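PDB 6GEF: type IV secretion system protein DotB from Yersinia pseudotuberculosis IP 31758, which probably hydrolyses ATP as a hexameric ATPase of the GspE family to power a type IVb secretion system. Local coordinates for residues E264-E276 and V296-V308. Residues are numbered along the deposited sequence; the frame is centred on the assembly and turned at random.
Sequences ELRDKQSIESAFE and VMRRLISRFDESV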
loop_
_atom_site.group_PDB
_atom_site.type_symbol
_atom_site.label_atom_id
_atom_site.label_comp_id
_atom_site.label_asym_id
_atom_site.label_seq_id
_atom_site.Cartn_x
_atom_site.Cartn_y
_atom_site.Cartn_z
ATOM N N GLU A 264 22.758 18.458 10.896
ATOM C CA GLU A 264 21.962 18.506 12.107
ATOM C C GLU A 264 21.554 17.099 12.530
ATOM O O GLU A 264 21.127 16.303 11.716
ATOM C CB GLU A 264 20.729 19.386 11.900
ATOM C CG GLU A 264 19.584 18.714 11.231
ATOM C CD GLU A 264 18.305 19.527 11.260
ATOM O OE1 GLU A 264 18.155 20.431 12.132
ATOM O OE2 GLU A 264 17.420 19.245 10.389
ATOM N N LEU A 265 21.655 16.831 13.818
ATOM C CA LEU A 265 21.093 15.624 14.421
ATOM C C LEU A 265 19.633 15.917 14.778
ATOM O O LEU A 265 19.360 16.657 15.713
ATOM C CB LEU A 265 21.873 15.257 15.682
ATOM C CG LEU A 265 23.399 15.264 15.560
ATOM C CD1 LEU A 265 24.070 15.071 16.890
ATOM C CD2 LEU A 265 23.909 14.243 14.553
ATOM N N ARG A 266 18.703 15.332 14.022
ATOM C CA ARG A 266 17.296 15.683 14.113
ATOM C C ARG A 266 16.430 14.482 14.533
ATOM O O ARG A 266 15.816 14.529 15.593
ATOM C CB ARG A 266 16.802 16.293 12.800
ATOM C CG ARG A 266 17.432 15.679 11.554
ATOM C CD ARG A 266 16.431 15.586 10.400
ATOM N NE ARG A 266 15.813 16.901 10.100
ATOM C CZ ARG A 266 14.808 17.433 10.803
ATOM N NH1 ARG A 266 14.298 16.770 11.891
ATOM N NH2 ARG A 266 14.339 18.613 10.450
ATOM N N ASP A 267 16.383 13.434 13.703
ATOM C CA ASP A 267 15.630 12.249 14.050
ATOM C C ASP A 267 16.538 11.195 14.696
ATOM O O ASP A 267 17.743 11.355 14.776
ATOM C CB ASP A 267 14.949 11.669 12.784
ATOM C CG ASP A 267 15.924 11.168 11.780
ATOM O OD1 ASP A 267 17.122 11.007 12.098
ATOM O OD2 ASP A 267 15.422 10.870 10.670
ATOM N N LYS A 268 15.911 10.118 15.128
ATOM C CA LYS A 268 16.632 9.068 15.843
ATOM C C LYS A 268 17.718 8.476 14.956
ATOM O O LYS A 268 18.802 8.129 15.448
ATOM C CB LYS A 268 15.661 8.001 16.346
ATOM C CG LYS A 268 16.318 6.938 17.182
ATOM C CD LYS A 268 15.356 5.790 17.476
ATOM C CE LYS A 268 16.115 4.529 17.920
ATOM N NZ LYS A 268 15.433 3.282 17.445
ATOM N N GLN A 269 17.454 8.305 13.678
ATOM C CA GLN A 269 18.414 7.661 12.785
ATOM C C GLN A 269 19.644 8.554 12.597
ATOM O O GLN A 269 20.769 8.057 12.463
ATOM C CB GLN A 269 17.778 7.301 11.443
ATOM C CG GLN A 269 18.795 6.929 10.383
ATOM C CD GLN A 269 18.235 6.388 9.112
ATOM O OE1 GLN A 269 18.587 5.295 8.738
ATOM N NE2 GLN A 269 17.378 7.149 8.444
ATOM N N SER A 270 19.462 9.862 12.495
ATOM C CA SER A 270 20.592 10.770 12.405
ATOM C C SER A 270 21.485 10.680 13.643
ATOM O O SER A 270 22.711 10.599 13.557
ATOM C CB SER A 270 20.120 12.201 12.182
ATOM O OG SER A 270 19.382 12.670 13.274
ATOM N N ILE A 271 20.874 10.718 14.825
ATOM C CA ILE A 271 21.633 10.626 16.067
ATOM C C ILE A 271 22.373 9.296 16.141
ATOM O O ILE A 271 23.567 9.247 16.485
ATOM C CB ILE A 271 20.718 10.812 17.293
ATOM C CG1 ILE A 271 19.915 12.124 17.154
ATOM C CG2 ILE A 271 21.506 10.803 18.577
ATOM C CD1 ILE A 271 18.745 12.204 18.102
ATOM N N GLU A 272 21.685 8.198 15.797
ATOM C CA GLU A 272 22.315 6.879 15.853
ATOM C C GLU A 272 23.477 6.770 14.856
ATOM O O GLU A 272 24.510 6.216 15.192
ATOM C CB GLU A 272 21.278 5.795 15.592
ATOM C CG GLU A 272 20.413 5.453 16.779
ATOM C CD GLU A 272 19.417 4.314 16.443
ATOM O OE1 GLU A 272 18.912 4.200 15.245
ATOM O OE2 GLU A 272 19.104 3.527 17.389
ATOM N N SER A 273 23.307 7.334 13.681
ATOM C CA SER A 273 24.389 7.316 12.684
ATOM C C SER A 273 25.551 8.154 13.141
ATOM O O SER A 273 26.711 7.811 12.911
ATOM C CB SER A 273 23.863 7.756 11.314
ATOM O OG SER A 273 24.904 7.627 10.359
ATOM N N ALA A 274 25.302 9.296 13.761
ATOM C CA ALA A 274 26.373 10.038 14.442
ATOM C C ALA A 274 27.084 9.153 15.454
ATOM O O ALA A 274 28.301 9.164 15.549
ATOM C CB ALA A 274 25.795 11.287 15.102
ATOM N N PHE A 275 26.321 8.400 16.248
ATOM C CA PHE A 275 26.944 7.491 17.207
ATOM C C PHE A 275 27.853 6.496 16.518
ATOM O O PHE A 275 28.973 6.248 16.964
ATOM C CB PHE A 275 25.850 6.783 18.031
ATOM C CG PHE A 275 25.224 7.638 19.076
ATOM C CD1 PHE A 275 25.877 8.794 19.540
ATOM C CD2 PHE A 275 23.998 7.308 19.613
ATOM C CE1 PHE A 275 25.295 9.597 20.504
ATOM C CE2 PHE A 275 23.406 8.123 20.592
ATOM C CZ PHE A 275 24.048 9.256 21.023
ATOM N N GLU A 276 27.379 5.867 15.452
ATOM C CA GLU A 276 28.172 4.880 14.717
ATOM C C GLU A 276 29.449 5.516 14.159
ATOM O O GLU A 276 30.540 4.978 14.318
ATOM C CB GLU A 276 27.353 4.223 13.618
ATOM C CG GLU A 276 28.131 3.283 12.728
ATOM C CD GLU A 276 27.295 2.598 11.658
ATOM O OE1 GLU A 276 27.792 1.636 11.024
ATOM O OE2 GLU A 276 26.152 3.015 11.346
ATOM N N VAL A 296 19.724 20.923 24.099
ATOM C CA VAL A 296 20.205 19.988 23.088
ATOM C C VAL A 296 20.168 18.585 23.630
ATOM O O VAL A 296 19.763 17.614 22.951
ATOM C CB VAL A 296 21.553 20.416 22.519
ATOM C CG1 VAL A 296 21.993 21.706 23.170
ATOM C CG2 VAL A 296 22.565 19.319 22.674
ATOM N N MET A 297 20.691 18.378 24.830
ATOM C CA MET A 297 20.573 17.085 25.501
ATOM C C MET A 297 19.126 16.616 25.522
ATOM O O MET A 297 18.786 15.545 25.016
ATOM C CB MET A 297 21.141 17.167 26.910
ATOM C CG MET A 297 22.226 16.134 27.205
ATOM S SD MET A 297 23.659 16.321 26.168
ATOM C CE MET A 297 24.724 15.072 26.993
ATOM N N ARG A 298 18.237 17.408 26.118
ATOM C CA ARG A 298 16.817 17.100 26.106
ATOM C C ARG A 298 16.319 16.668 24.693
ATOM O O ARG A 298 15.673 15.650 24.556
ATOM C CB ARG A 298 16.013 18.342 26.543
ATOM C CG ARG A 298 15.928 18.559 28.006
ATOM C CD ARG A 298 15.204 17.389 28.668
ATOM N NE ARG A 298 13.939 17.721 29.291
ATOM C CZ ARG A 298 13.772 18.643 30.231
ATOM N NH1 ARG A 298 14.795 19.444 30.595
ATOM N NH2 ARG A 298 12.554 18.784 30.794
ATOM N N ARG A 299 16.709 17.437 23.675
ATOM C CA ARG A 299 16.137 17.243 22.379
ATOM C C ARG A 299 16.612 15.930 21.777
ATOM O O ARG A 299 15.828 15.151 21.207
ATOM C CB ARG A 299 16.488 18.430 21.457
ATOM C CG ARG A 299 16.187 18.194 19.968
ATOM C CD ARG A 299 15.298 19.286 19.408
ATOM N NE ARG A 299 14.644 18.888 18.189
ATOM C CZ ARG A 299 15.167 18.942 16.970
ATOM N NH1 ARG A 299 16.434 19.359 16.806
ATOM N NH2 ARG A 299 14.442 18.553 15.919
ATOM N N LEU A 300 17.914 15.679 21.823
ATOM C CA LEU A 300 18.444 14.415 21.321
ATOM C C LEU A 300 17.862 13.250 22.086
ATOM O O LEU A 300 17.522 12.213 21.488
ATOM C CB LEU A 300 19.971 14.417 21.388
ATOM C CG LEU A 300 20.711 15.473 20.575
ATOM C CD1 LEU A 300 22.197 15.284 20.763
ATOM C CD2 LEU A 300 20.238 15.424 19.127
ATOM N N ILE A 301 17.756 13.361 23.411
ATOM C CA ILE A 301 17.214 12.262 24.208
ATOM C C ILE A 301 15.765 11.977 23.845
ATOM O O ILE A 301 15.344 10.824 23.861
ATOM C CB ILE A 301 17.394 12.574 25.715
ATOM C CG1 ILE A 301 18.844 12.325 26.138
ATOM C CG2 ILE A 301 16.417 11.789 26.582
ATOM C CD1 ILE A 301 19.175 12.973 27.469
ATOM N N SER A 302 14.999 13.025 23.527
ATOM C CA SER A 302 13.576 12.853 23.263
ATOM C C SER A 302 13.327 11.870 22.108
ATOM O O SER A 302 12.328 11.180 22.092
ATOM C CB SER A 302 12.920 14.194 22.990
ATOM O OG SER A 302 13.387 14.756 21.772
ATOM N N ARG A 303 14.264 11.823 21.161
ATOM C CA ARG A 303 14.037 11.053 19.948
ATOM C C ARG A 303 13.984 9.558 20.183
ATOM O O ARG A 303 13.560 8.814 19.296
ATOM C CB ARG A 303 15.095 11.407 18.883
ATOM C CG ARG A 303 14.639 12.529 17.945
ATOM C CD ARG A 303 15.081 13.874 18.444
ATOM N NE ARG A 303 14.004 14.558 19.154
ATOM C CZ ARG A 303 13.051 15.288 18.563
ATOM N NH1 ARG A 303 12.999 15.409 17.251
ATOM N NH2 ARG A 303 12.132 15.865 19.290
ATOM N N PHE A 304 14.435 9.105 21.331
ATOM C CA PHE A 304 14.472 7.677 21.665
ATOM C C PHE A 304 13.314 7.330 22.588
ATOM O O PHE A 304 12.968 8.064 23.473
ATOM C CB PHE A 304 15.799 7.316 22.342
ATOM C CG PHE A 304 17.008 7.575 21.472
ATOM C CD1 PHE A 304 17.446 6.641 20.563
ATOM C CD2 PHE A 304 17.696 8.767 21.581
ATOM C CE1 PHE A 304 18.561 6.875 19.789
ATOM C CE2 PHE A 304 18.794 9.016 20.797
ATOM C CZ PHE A 304 19.234 8.072 19.903
ATOM N N ASP A 305 12.695 6.195 22.354
ATOM C CA ASP A 305 11.693 5.655 23.269
ATOM C C ASP A 305 12.328 5.272 24.595
ATOM O O ASP A 305 13.533 5.057 24.695
ATOM C CB ASP A 305 11.001 4.448 22.642
ATOM C CG ASP A 305 9.690 4.122 23.303
ATOM O OD1 ASP A 305 9.457 4.561 24.471
ATOM O OD2 ASP A 305 8.894 3.389 22.672
ATOM N N GLU A 306 11.502 5.191 25.629
ATOM C CA GLU A 306 11.982 4.881 26.976
ATOM C C GLU A 306 12.758 3.567 27.035
ATOM O O GLU A 306 13.836 3.516 27.657
ATOM C CB GLU A 306 10.858 4.860 27.983
ATOM C CG GLU A 306 10.141 6.171 28.212
ATOM C CD GLU A 306 8.923 6.043 29.117
ATOM O OE1 GLU A 306 8.762 5.044 29.924
ATOM O OE2 GLU A 306 8.084 6.998 29.005
ATOM N N SER A 307 12.262 2.548 26.337
ATOM C CA SER A 307 12.967 1.261 26.304
ATOM C C SER A 307 14.426 1.422 25.853
ATOM O O SER A 307 15.349 0.939 26.487
ATOM C CB SER A 307 12.246 0.275 25.387
ATOM O OG SER A 307 12.140 0.804 24.073
ATOM N N VAL A 308 14.631 2.169 24.778
ATOM C CA VAL A 308 15.977 2.375 24.255
ATOM C C VAL A 308 16.690 3.564 24.917
ATOM O O VAL A 308 17.873 3.764 24.696
ATOM C CB VAL A 308 15.960 2.567 22.709
ATOM C CG1 VAL A 308 17.346 2.767 22.142
ATOM C CG2 VAL A 308 15.253 1.411 22.027
#
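The ring of Phe304 packs against the side chains of Lys268, Ile271 and Glu272, three residues on one flank of the helix that starts at Lys268. The side chains of Lys268 and Phe304 cross at about a right angle, Lys268 CG 3.4 Å from Phe304 CE1 and its CE close to CD1; with CG anti to the backbone N (chi1 -176°), the methylene chain is directed at this CD1–CE1 side of the ring. Ile271 CG2 and Glu272 CG instead approach the rim near the ring plane, Ile271 CG2 standing 3.8 Å from Phe304 CZ. The other branch of Ile271 turns toward helix 293-302, where its CD1 meets Leu300 CD2 at 3.7 Å and also touches Arg303 CB. Leu300 CD2 reaches on to Leu265 CB, extending this apolar seam to the end of strand 259-264. Strand 259-264 lies in the mostly parallel sheet of the P-loop NTPase-type domain, and helix 268-280 links it to the neighbouring strand 284-288; residues 296-308 follow strand 284-288, so the contact joins the helix before that strand to the helix and turn after it. Ser270 and Asp267 fix the turn into helix 268-280: Asp267 is its N-cap, OD1 accepting from Ser270 N at 2.6 Å, while Ser270 OG donates back to Asp267 O. Beside this turn, Arg303, bent at chi2 and chi3, packs CG and CD against the carbonyl of Arg266, and its NH1 makes a weak hydrogen bond to Arg266 O at 3.4 Å, the oxygen lying near the guanidinium plane. Arg303 NH2 donates in plane to Ser302 OG, but its stronger partner is Asp315 of a neighbouring subunit, whose carboxylate also forms a salt bridge with Arg299. The Arg299 guanidinium has Arg266 O over one face, while Arg266 NE pairs with Glu264 OE2 at 2.9 Å.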